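Ras-related protein Rab-7L1 (Homo sapiens, PDB 6HH2) binds GDP and GTP as a small Rab GTPase that regulates vesicle trafficking, recruits LRRK2 to the Golgi complex and stimulates its kinase activity. Local coordinates at residues Lys37-Thr42 / Phe47-Leu52; Lys129-Pro134 / Val159-Asn164; Trp154-Thr157 / Lys163-Asn166. The protein carries 4 engineered substitutions. All coordinates share one frame; numbering follows the deposited sequence. Where two conformers were deposited one is given.

Contact 1 (Lys37-Thr42 / Phe47-Leu52); sequences KHYKST and FALKVL
The ring of Tyr39 is met obliquely by Leu49 and carries the chain of Lys40 over one face. CD2 of Leu49 lies 3.6 Å from CD2 of Tyr39, and CB of Leu49 sits near the phenol end of the same ring. On the ring face, CG of Lys40 stands 3.8 Å above the plane and over the ring centre. CG of Tyr39 sits between its own backbone N and carbonyl carbon (chi1 75°), which sends the ring across to strand 48-55.

The hydroxyl reaches the backbone of that strand. Leu49 N donates to Tyr39 OH over 3.0 Å, and the bond is nearly straight at 169°. Lys40 NZ donates to Tyr39 OH as well, at 3.2 Å. Asp33 hydrogen-bonds Tyr39 OH through OD1 and forms a salt bridge with Lys40 NZ through OD2. Leu49 N, Lys40 NZ and Asp33 OD1 thus grip the phenol oxygen and fix the end of the ring. A water accepts from Lys40 NZ (2.8 Å) and donates to Phe47 O (2.6 Å).

Lys37, His38, Tyr39, Lys40 and Thr42 belong to the GTP site of this protein, whereas here the Ala48 side chain is about 13 Å from GDP. Residues 39-47 correspond to the effector region of related Rabs, consistent with the first switch region of a Ras-family GTPase.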
loop_
_atom_site.group_PDB
_atom_site.type_symbol
_atom_site.label_atom_id
_atom_site.label_comp_id
_atom_site.label_asym_id
_atom_site.label_seq_id
_atom_site.Cartn_x
_atom_site.Cartn_y
_atom_site.Cartn_z
ATOM N N LYS A 37 -15.245 13.600 -6.239
ATOM C CA LYS A 37 -15.842 12.315 -5.882
ATOM C C LYS A 37 -17.009 11.954 -6.774
ATOM O O LYS A 37 -17.760 10.995 -6.450
ATOM C CB LYS A 37 -16.303 12.341 -4.419
ATOM C CG LYS A 37 -15.102 12.399 -3.441
ATOM C CD LYS A 37 -15.619 12.157 -2.021
ATOM C CE LYS A 37 -15.240 13.199 -1.054
ATOM N NZ LYS A 37 -16.097 12.881 0.162
ATOM N N HIS A 38 -17.240 12.713 -7.845
ATOM C CA HIS A 38 -18.358 12.461 -8.736
ATOM C C HIS A 38 -18.364 11.025 -9.230
ATOM O O HIS A 38 -19.447 10.417 -9.385
ATOM C CB HIS A 38 -18.309 13.460 -9.910
ATOM C CG HIS A 38 -19.506 13.434 -10.808
ATOM N ND1 HIS A 38 -19.610 12.567 -11.870
ATOM C CD2 HIS A 38 -20.592 14.242 -10.871
ATOM C CE1 HIS A 38 -20.734 12.805 -12.524
ATOM N NE2 HIS A 38 -21.347 13.828 -11.947
ATOM N N TYR A 39 -17.190 10.448 -9.415
ATOM C CA TYR A 39 -17.085 9.113 -9.962
ATOM C C TYR A 39 -17.695 8.041 -9.059
ATOM O O TYR A 39 -18.059 6.987 -9.571
ATOM C CB TYR A 39 -15.625 8.769 -10.250
ATOM C CG TYR A 39 -14.776 8.457 -9.013
ATOM C CD1 TYR A 39 -14.190 9.476 -8.238
ATOM C CD2 TYR A 39 -14.550 7.136 -8.629
ATOM C CE1 TYR A 39 -13.423 9.176 -7.107
ATOM C CE2 TYR A 39 -13.778 6.829 -7.523
ATOM C CZ TYR A 39 -13.201 7.865 -6.760
ATOM O OH TYR A 39 -12.420 7.569 -5.658
ATOM N N LYS A 40 -17.793 8.270 -7.744
ATOM C CA LYS A 40 -18.165 7.168 -6.849
ATOM C C LYS A 40 -19.568 6.672 -7.116
ATOM O O LYS A 40 -19.887 5.508 -6.826
ATOM C CB LYS A 40 -18.048 7.641 -5.403
ATOM C CG LYS A 40 -16.612 7.895 -5.023
ATOM C CD LYS A 40 -16.521 8.382 -3.607
ATOM C CE LYS A 40 -15.093 8.588 -3.212
ATOM N NZ LYS A 40 -14.326 7.274 -3.052
ATOM N N SER A 41 -20.424 7.527 -7.651
ATOM C CA SER A 41 -21.822 7.108 -7.781
ATOM C C SER A 41 -21.981 5.969 -8.790
ATOM O O SER A 41 -22.938 5.185 -8.698
ATOM C CB SER A 41 -22.684 8.318 -8.100
ATOM O OG SER A 41 -22.615 8.617 -9.469
ATOM N N THR A 42 -21.057 5.831 -9.741
ATOM C CA THR A 42 -21.099 4.753 -10.726
ATOM C C THR A 42 -19.972 3.735 -10.585
ATOM O O THR A 42 -20.088 2.625 -11.117
ATOM C CB THR A 42 -21.126 5.315 -12.157
ATOM O OG1 THR A 42 -19.929 6.107 -12.368
ATOM C CG2 THR A 42 -22.331 6.183 -12.380
ATOM N N PHE A 47 -13.134 0.728 -3.369
ATOM C CA PHE A 47 -11.771 1.250 -3.515
ATOM C C PHE A 47 -11.913 2.715 -3.877
ATOM O O PHE A 47 -12.975 3.158 -4.292
ATOM C CB PHE A 47 -10.995 0.514 -4.647
ATOM C CG PHE A 47 -11.739 0.464 -5.972
ATOM C CD1 PHE A 47 -11.696 1.532 -6.882
ATOM C CD2 PHE A 47 -12.544 -0.628 -6.294
ATOM C CE1 PHE A 47 -12.428 1.472 -8.073
ATOM C CE2 PHE A 47 -13.249 -0.687 -7.499
ATOM C CZ PHE A 47 -13.193 0.358 -8.384
ATOM N N ALA A 48 -10.813 3.451 -3.769
ATOM C CA ALA A 48 -10.764 4.838 -4.252
ATOM C C ALA A 48 -9.855 4.848 -5.476
ATOM O O ALA A 48 -8.976 4.004 -5.593
ATOM C CB ALA A 48 -10.137 5.729 -3.182
ATOM N N LEU A 49 -10.088 5.778 -6.389
ATOM C CA LEU A 49 -9.294 5.848 -7.610
ATOM C C LEU A 49 -8.253 6.963 -7.548
ATOM O O LEU A 49 -8.437 8.006 -6.904
ATOM C CB LEU A 49 -10.224 6.208 -8.750
ATOM C CG LEU A 49 -10.588 5.183 -9.839
ATOM C CD1 LEU A 49 -10.269 3.738 -9.612
ATOM C CD2 LEU A 49 -11.963 5.427 -10.430
ATOM N N LYS A 50 -7.166 6.761 -8.293
ATOM C CA LYS A 50 -6.262 7.842 -8.689
ATOM C C LYS A 50 -5.949 7.639 -10.160
ATOM O O LYS A 50 -5.694 6.510 -10.594
ATOM C CB LYS A 50 -4.985 7.862 -7.882
ATOM C CG LYS A 50 -4.162 9.180 -8.140
ATOM C CD LYS A 50 -2.858 8.976 -7.492
ATOM C CE LYS A 50 -2.091 10.302 -7.419
ATOM N NZ LYS A 50 -2.862 11.321 -6.606
ATOM N N VAL A 51 -5.967 8.713 -10.949
ATOM C CA VAL A 51 -5.729 8.573 -12.375
ATOM C C VAL A 51 -4.611 9.541 -12.743
ATOM O O VAL A 51 -4.650 10.708 -12.348
ATOM C CB VAL A 51 -6.978 8.880 -13.210
ATOM C CG1 VAL A 51 -6.736 8.591 -14.699
ATOM C CG2 VAL A 51 -8.187 8.065 -12.698
ATOM N N LEU A 52 -3.623 9.076 -13.494
ATOM C CA LEU A 52 -2.461 9.878 -13.855
ATOM C C LEU A 52 -2.211 9.725 -15.343
ATOM O O LEU A 52 -2.225 8.604 -15.872
ATOM C CB LEU A 52 -1.195 9.378 -13.111
ATOM C CG LEU A 52 -1.217 9.566 -11.596
ATOM C CD1 LEU A 52 -0.087 8.764 -10.975
ATOM C CD2 LEU A 52 -1.102 11.068 -11.271
HETATM O O HOH W 1 -14.747 5.055 -4.694
#

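Contact 2 (Lys129-Pro134 / Val159-Asn164); sequences KSDLSP and VKENKN. Engineered in segment 129-134: Ser130 (natural residue Cys). With GDP (guanosine-5'-diphosphate), chain B.
Asp131 closes the guanine-recognition motif, the NKxD sequence of Ras-family GTPases, and lies against Lys160 and Glu161 of the loop after strand 153-156. Its chi1 of 56° turns the carboxylate to the base, where it takes N1-H and one N-H of the N2 amino group. GDP N1 donates to Asp131 OD1 over 2.8 Å at 170°, and GDP N2 donates to Asp131 OD2 over 2.8 Å at 152°. Ser158 also hydrogen-bonds OD1 and so helps to position the carboxylate.

The second loop brings the Ser-Val-Lys version of the SAK motif to the base. Lys160 N makes a weak but straight bond to GDP O6. The aliphatic chains of Lys160 and Lys129 sandwich the guanine, one on each face. Lys129 NZ donates to GDP O4' at 3.1 Å and also bonds Ala20 O of the phosphate-binding loop.

Between the loops themselves the contact is looser. Lys160 NZ stays 4.3 Å from Asp131 OD2, too far for a salt bridge, and a water joins the two. Glu161 OE2 comes to 3.5 Å from Asp131 CB. Farther out, the OG of Ser130, engineered from Cys, lies 4.2 Å from Lys163 CD.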
loop_
_atom_site.group_PDB
_atom_site.type_symbol
_atom_site.label_atom_id
_atom_site.label_comp_id
_atom_site.label_asym_id
_atom_site.label_seq_id
_atom_site.Cartn_x
_atom_site.Cartn_y
_atom_site.Cartn_z
ATOM N N LYS A 129 4.066 7.387 10.401
ATOM C CA LYS A 129 4.130 8.229 11.609
ATOM C C LYS A 129 5.572 8.560 11.992
ATOM O O LYS A 129 5.891 8.700 13.178
ATOM C CB LYS A 129 3.345 7.656 12.805
ATOM C CG LYS A 129 1.922 7.145 12.465
ATOM C CD LYS A 129 1.062 7.161 13.706
ATOM C CE LYS A 129 -0.258 6.501 13.339
ATOM N NZ LYS A 129 -1.186 6.560 14.570
ATOM N N SER A 130 6.456 8.674 10.981
ATOM C CA SER A 130 7.863 8.976 11.222
ATOM C C SER A 130 8.062 10.296 11.946
ATOM O O SER A 130 9.124 10.496 12.540
ATOM C CB SER A 130 8.612 9.021 9.873
ATOM O OG SER A 130 8.183 10.157 9.107
ATOM N N ASP A 131 7.064 11.190 11.894
ATOM C CA ASP A 131 7.108 12.477 12.583
ATOM C C ASP A 131 7.025 12.345 14.102
ATOM O O ASP A 131 7.330 13.308 14.804
ATOM C CB ASP A 131 5.921 13.338 12.120
ATOM C CG ASP A 131 4.566 12.655 12.317
ATOM O OD1 ASP A 131 4.268 11.748 11.514
ATOM O OD2 ASP A 131 3.826 13.102 13.233
ATOM N N LEU A 132 6.577 11.204 14.618
ATOM C CA LEU A 132 6.479 11.013 16.054
ATOM C C LEU A 132 7.802 10.557 16.658
ATOM O O LEU A 132 8.703 10.094 15.968
ATOM C CB LEU A 132 5.370 10.013 16.402
ATOM C CG LEU A 132 3.983 10.448 15.951
ATOM C CD1 LEU A 132 2.986 9.341 16.303
ATOM C CD2 LEU A 132 3.580 11.774 16.562
ATOM N N SER A 133 7.914 10.716 17.976
ATOM C CA SER A 133 9.126 10.354 18.690
ATOM C C SER A 133 8.731 9.989 20.112
ATOM O O SER A 133 7.846 10.637 20.680
ATOM C CB SER A 133 10.081 11.555 18.701
ATOM O OG SER A 133 11.331 11.213 19.261
ATOM N N PRO A 134 9.342 8.941 20.706
ATOM C CA PRO A 134 10.384 8.102 20.096
ATOM C C PRO A 134 9.781 6.973 19.257
ATOM O O PRO A 134 8.623 6.603 19.432
ATOM C CB PRO A 134 11.080 7.480 21.316
ATOM C CG PRO A 134 9.973 7.313 22.304
ATOM C CD PRO A 134 9.038 8.513 22.089
ATOM N N VAL A 159 2.109 10.370 6.756
ATOM C CA VAL A 159 0.920 10.819 6.047
ATOM C C VAL A 159 0.504 12.179 6.579
ATOM O O VAL A 159 0.088 13.072 5.822
ATOM C CB VAL A 159 -0.221 9.780 6.258
ATOM C CG1 VAL A 159 -1.495 10.288 5.594
ATOM C CG2 VAL A 159 0.186 8.443 5.614
ATOM N N LYS A 160 0.670 12.382 7.893
ATOM C CA LYS A 160 0.286 13.644 8.525
ATOM C C LYS A 160 1.008 14.840 7.920
ATOM O O LYS A 160 0.380 15.870 7.644
ATOM C CB LYS A 160 0.537 13.572 10.027
ATOM C CG LYS A 160 0.331 14.900 10.747
ATOM C CD LYS A 160 0.388 14.730 12.255
ATOM C CE LYS A 160 0.549 16.070 12.956
ATOM N NZ LYS A 160 0.785 15.893 14.425
ATOM N N GLU A 161 2.321 14.737 7.725
ATOM C CA GLU A 161 3.106 15.840 7.170
ATOM C C GLU A 161 3.310 15.704 5.669
ATOM O O GLU A 161 4.061 16.503 5.078
ATOM C CB GLU A 161 4.483 15.866 7.823
ATOM C CG GLU A 161 4.488 16.061 9.326
ATOM C CD GLU A 161 5.918 16.045 9.882
ATOM O OE1 GLU A 161 6.854 15.477 9.223
ATOM O OE2 GLU A 161 6.121 16.642 10.969
ATOM N N ASN A 162 2.700 14.699 5.050
ATOM C CA ASN A 162 2.833 14.424 3.622
ATOM C C ASN A 162 4.294 14.232 3.228
ATOM O O ASN A 162 4.737 14.714 2.180
ATOM C CB ASN A 162 2.137 15.487 2.759
ATOM C CG ASN A 162 1.763 14.980 1.365
ATOM O OD1 ASN A 162 1.463 13.796 1.155
ATOM N ND2 ASN A 162 1.750 15.906 0.400
ATOM N N LYS A 163 5.047 13.538 4.072
ATOM C CA LYS A 163 6.460 13.240 3.840
ATOM C C LYS A 163 6.591 11.876 3.160
ATOM O O LYS A 163 6.211 10.848 3.727
ATOM C CB LYS A 163 7.289 13.237 5.126
ATOM C CG LYS A 163 8.823 12.998 4.891
ATOM C CD LYS A 163 9.570 12.929 6.212
ATOM C CE LYS A 163 11.076 12.935 6.007
ATOM N NZ LYS A 163 11.758 12.978 7.346
ATOM N N ASN A 164 7.247 11.872 1.993
ATOM C CA ASN A 164 7.581 10.681 1.209
ATOM C C ASN A 164 6.373 9.956 0.621
ATOM O O ASN A 164 6.566 8.921 0.009
ATOM C CB ASN A 164 8.420 9.623 1.964
ATOM C CG ASN A 164 9.896 9.977 2.085
ATOM O OD1 ASN A 164 10.518 10.541 1.174
ATOM N ND2 ASN A 164 10.478 9.619 3.223
HETATM P PB GDP B . -6.147 3.221 9.923
HETATM O O1B GDP B . -4.949 2.430 9.553
HETATM O O2B GDP B . -6.865 2.714 11.129
HETATM O O3B GDP B . -7.077 3.493 8.757
HETATM O O3A GDP B . -5.523 4.656 10.418
HETATM P PA GDP B . -6.102 6.123 10.197
HETATM O O1A GDP B . -5.811 6.639 8.811
HETATM O O2A GDP B . -7.554 6.139 10.655
HETATM O "O5'" GDP B . -5.222 6.977 11.214
HETATM C "C5'" GDP B . -5.259 6.735 12.612
HETATM C "C4'" GDP B . -4.804 7.989 13.353
HETATM O "O4'" GDP B . -3.386 8.204 13.049
HETATM C "C3'" GDP B . -5.522 9.213 12.823
HETATM O "O3'" GDP B . -5.704 10.072 13.961
HETATM C "C2'" GDP B . -4.536 9.828 11.850
HETATM O "O2'" GDP B . -4.710 11.238 11.791
HETATM C "C1'" GDP B . -3.235 9.490 12.524
HETATM N N9 GDP B . -2.120 9.431 11.572
HETATM C C8 GDP B . -2.136 8.825 10.350
HETATM N N7 GDP B . -0.907 8.942 9.750
HETATM C C5 GDP B . -0.122 9.621 10.621
HETATM C C6 GDP B . 1.258 10.097 10.624
HETATM O O6 GDP B . 2.004 9.916 9.643
HETATM N N1 GDP B . 1.665 10.737 11.727
HETATM C C2 GDP B . 0.917 11.012 12.807
HETATM N N2 GDP B . 1.433 11.723 13.884
HETATM N N3 GDP B . -0.383 10.630 12.842
HETATM C C4 GDP B . -0.895 9.950 11.794
HETATM O O HOH W 2 9.317 12.712 9.663
HETATM O O HOH W 3 3.911 15.205 14.774
#

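Contact 3 (Trp154-Thr157 / Lys163-Asn166)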
loop_
_atom_site.group_PDB
_atom_site.type_symbol
_atom_site.label_atom_id
_atom_site.label_comp_id
_atom_site.label_asym_id
_atom_site.label_seq_id
_atom_site.Cartn_x
_atom_site.Cartn_y
_atom_site.Cartn_z
ATOM N N TRP A 154 11.390 -0.639 1.508
ATOM C CA TRP A 154 10.754 0.050 2.619
ATOM C C TRP A 154 11.195 1.507 2.632
ATOM O O TRP A 154 12.289 1.841 2.136
ATOM C CB TRP A 154 11.077 -0.625 3.975
ATOM C CG TRP A 154 12.511 -0.341 4.438
ATOM C CD1 TRP A 154 13.631 -1.024 4.098
ATOM C CD2 TRP A 154 12.921 0.704 5.331
ATOM N NE1 TRP A 154 14.754 -0.474 4.759
ATOM C CE2 TRP A 154 14.305 0.580 5.532
ATOM C CE3 TRP A 154 12.216 1.701 6.030
ATOM C CZ2 TRP A 154 15.027 1.475 6.380
ATOM C CZ3 TRP A 154 12.908 2.550 6.879
ATOM C CH2 TRP A 154 14.290 2.443 7.035
ATOM N N THR A 155 10.322 2.360 3.201
ATOM C CA THR A 155 10.712 3.724 3.495
ATOM C C THR A 155 9.887 4.263 4.639
ATOM O O THR A 155 8.815 3.760 4.958
ATOM C CB THR A 155 10.561 4.620 2.249
ATOM O OG1 THR A 155 11.079 5.945 2.504
ATOM C CG2 THR A 155 9.134 4.749 1.790
ATOM N N GLU A 156 10.413 5.293 5.278
ATOM C CA GLU A 156 9.666 6.000 6.301
ATOM C C GLU A 156 8.762 7.010 5.628
ATOM O O GLU A 156 9.087 7.558 4.577
ATOM C CB GLU A 156 10.610 6.695 7.279
ATOM C CG GLU A 156 11.390 7.832 6.683
ATOM C CD GLU A 156 12.200 8.626 7.699
ATOM O OE1 GLU A 156 12.661 8.044 8.686
ATOM O OE2 GLU A 156 12.464 9.828 7.440
ATOM N N THR A 157 7.581 7.222 6.226
ATOM C CA THR A 157 6.621 8.171 5.678
ATOM C C THR A 157 5.922 8.863 6.837
ATOM O O THR A 157 5.942 8.376 7.981
ATOM C CB THR A 157 5.500 7.474 4.884
ATOM O OG1 THR A 157 4.774 6.556 5.742
ATOM C CG2 THR A 157 6.072 6.700 3.718
ATOM N N LYS A 163 5.047 13.538 4.072
ATOM C CA LYS A 163 6.460 13.240 3.840
ATOM C C LYS A 163 6.591 11.876 3.160
ATOM O O LYS A 163 6.211 10.848 3.727
ATOM C CB LYS A 163 7.289 13.237 5.126
ATOM C CG LYS A 163 8.823 12.998 4.891
ATOM C CD LYS A 163 9.570 12.929 6.212
ATOM C CE LYS A 163 11.076 12.935 6.007
ATOM N NZ LYS A 163 11.758 12.978 7.346
ATOM N N ASN A 164 7.247 11.872 1.993
ATOM C CA ASN A 164 7.581 10.681 1.209
ATOM C C ASN A 164 6.373 9.956 0.621
ATOM O O ASN A 164 6.566 8.921 0.009
ATOM C CB ASN A 164 8.420 9.623 1.964
ATOM C CG ASN A 164 9.896 9.977 2.085
ATOM O OD1 ASN A 164 10.518 10.541 1.174
ATOM N ND2 ASN A 164 10.478 9.619 3.223
ATOM N N ILE A 165 5.143 10.456 0.774
ATOM C CA ILE A 165 3.979 9.701 0.327
ATOM C C ILE A 165 3.944 9.611 -1.186
ATOM O O ILE A 165 3.884 8.522 -1.773
ATOM C CB ILE A 165 2.691 10.364 0.837
ATOM C CG1 ILE A 165 2.705 10.426 2.365
ATOM C CG2 ILE A 165 1.479 9.663 0.213
ATOM C CD1 ILE A 165 2.764 9.090 3.018
ATOM N N ASN A 166 3.978 10.770 -1.846
ATOM C CA ASN A 166 3.846 10.757 -3.297
ATOM C C ASN A 166 5.020 10.029 -3.952
ATOM O O ASN A 166 4.842 9.311 -4.947
ATOM C CB ASN A 166 3.788 12.179 -3.819
ATOM C CG ASN A 166 2.478 12.867 -3.405
ATOM O OD1 ASN A 166 1.530 12.221 -2.944
ATOM N ND2 ASN A 166 2.448 14.182 -3.587
#
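The end of strand 153-156 and the start of helix 165-178 come closest at Thr157 and Asn164, whose CA atoms are 5.2 Å apart. Lys163 O faces the strand end here: Thr157 CA makes a CH...O contact of 3.3 Å with it. Asn164 occupies the N-cap position with a positive phi of 67°, but its side chain makes no capping bond. In the conformer described it turns instead to the strand, and Asn164 ND2 donates to Glu156 O over 2.8 Å. That bond is bent (148°), and the donor lies tilted from the carbonyl plane.

Glu156 and Lys163 also form a salt bridge. With CG anti to the backbone N (chi1 -177°), the extended lysine chain brings NZ to 3.2 Å from Glu156 OE2, nearly along the C-O axis. The other oxygen, OE1, pairs with Arg139 NH2. Deeper in, Ile165 crosses Thr157 at about a right angle, with its CD1 3.7 Å from Thr157 CB. Thr157 OG1 is hydrogen-bonded to Asn128 OD1.

The contact closes the short loop 158-162, which carries the Ser-Val-Lys guanine motif, between the last strand and last helix of the Ras fold. Strand 123-128 pairs with edge strand 153-156, and helix 139-148 supplies Arg139.

How the contacts relate
All three contacts lie in one Ras-type domain built round a six-stranded sheet. Contact 1 comes first along the chain and sits on edge strand 48-55. Contact 3 uses the other edge strand, 153-156, and its centre is 23 Å from that of contact 1. Contact 2 joins the loops after strands 123-128 and 153-156, with its centre 27 Å from contact 1 and only 9 Å from contact 3. Segment 129-134 precedes 154-157, and both contacts end within 159-166, sharing Lys163 and Asn164. They also touch where Ser130 N probably bonds Thr157 O. Contact 2 holds the guanine, and contact 3 joins the two ends of loop 158-162. Contact 1 lies apart, in what is probably the effector region.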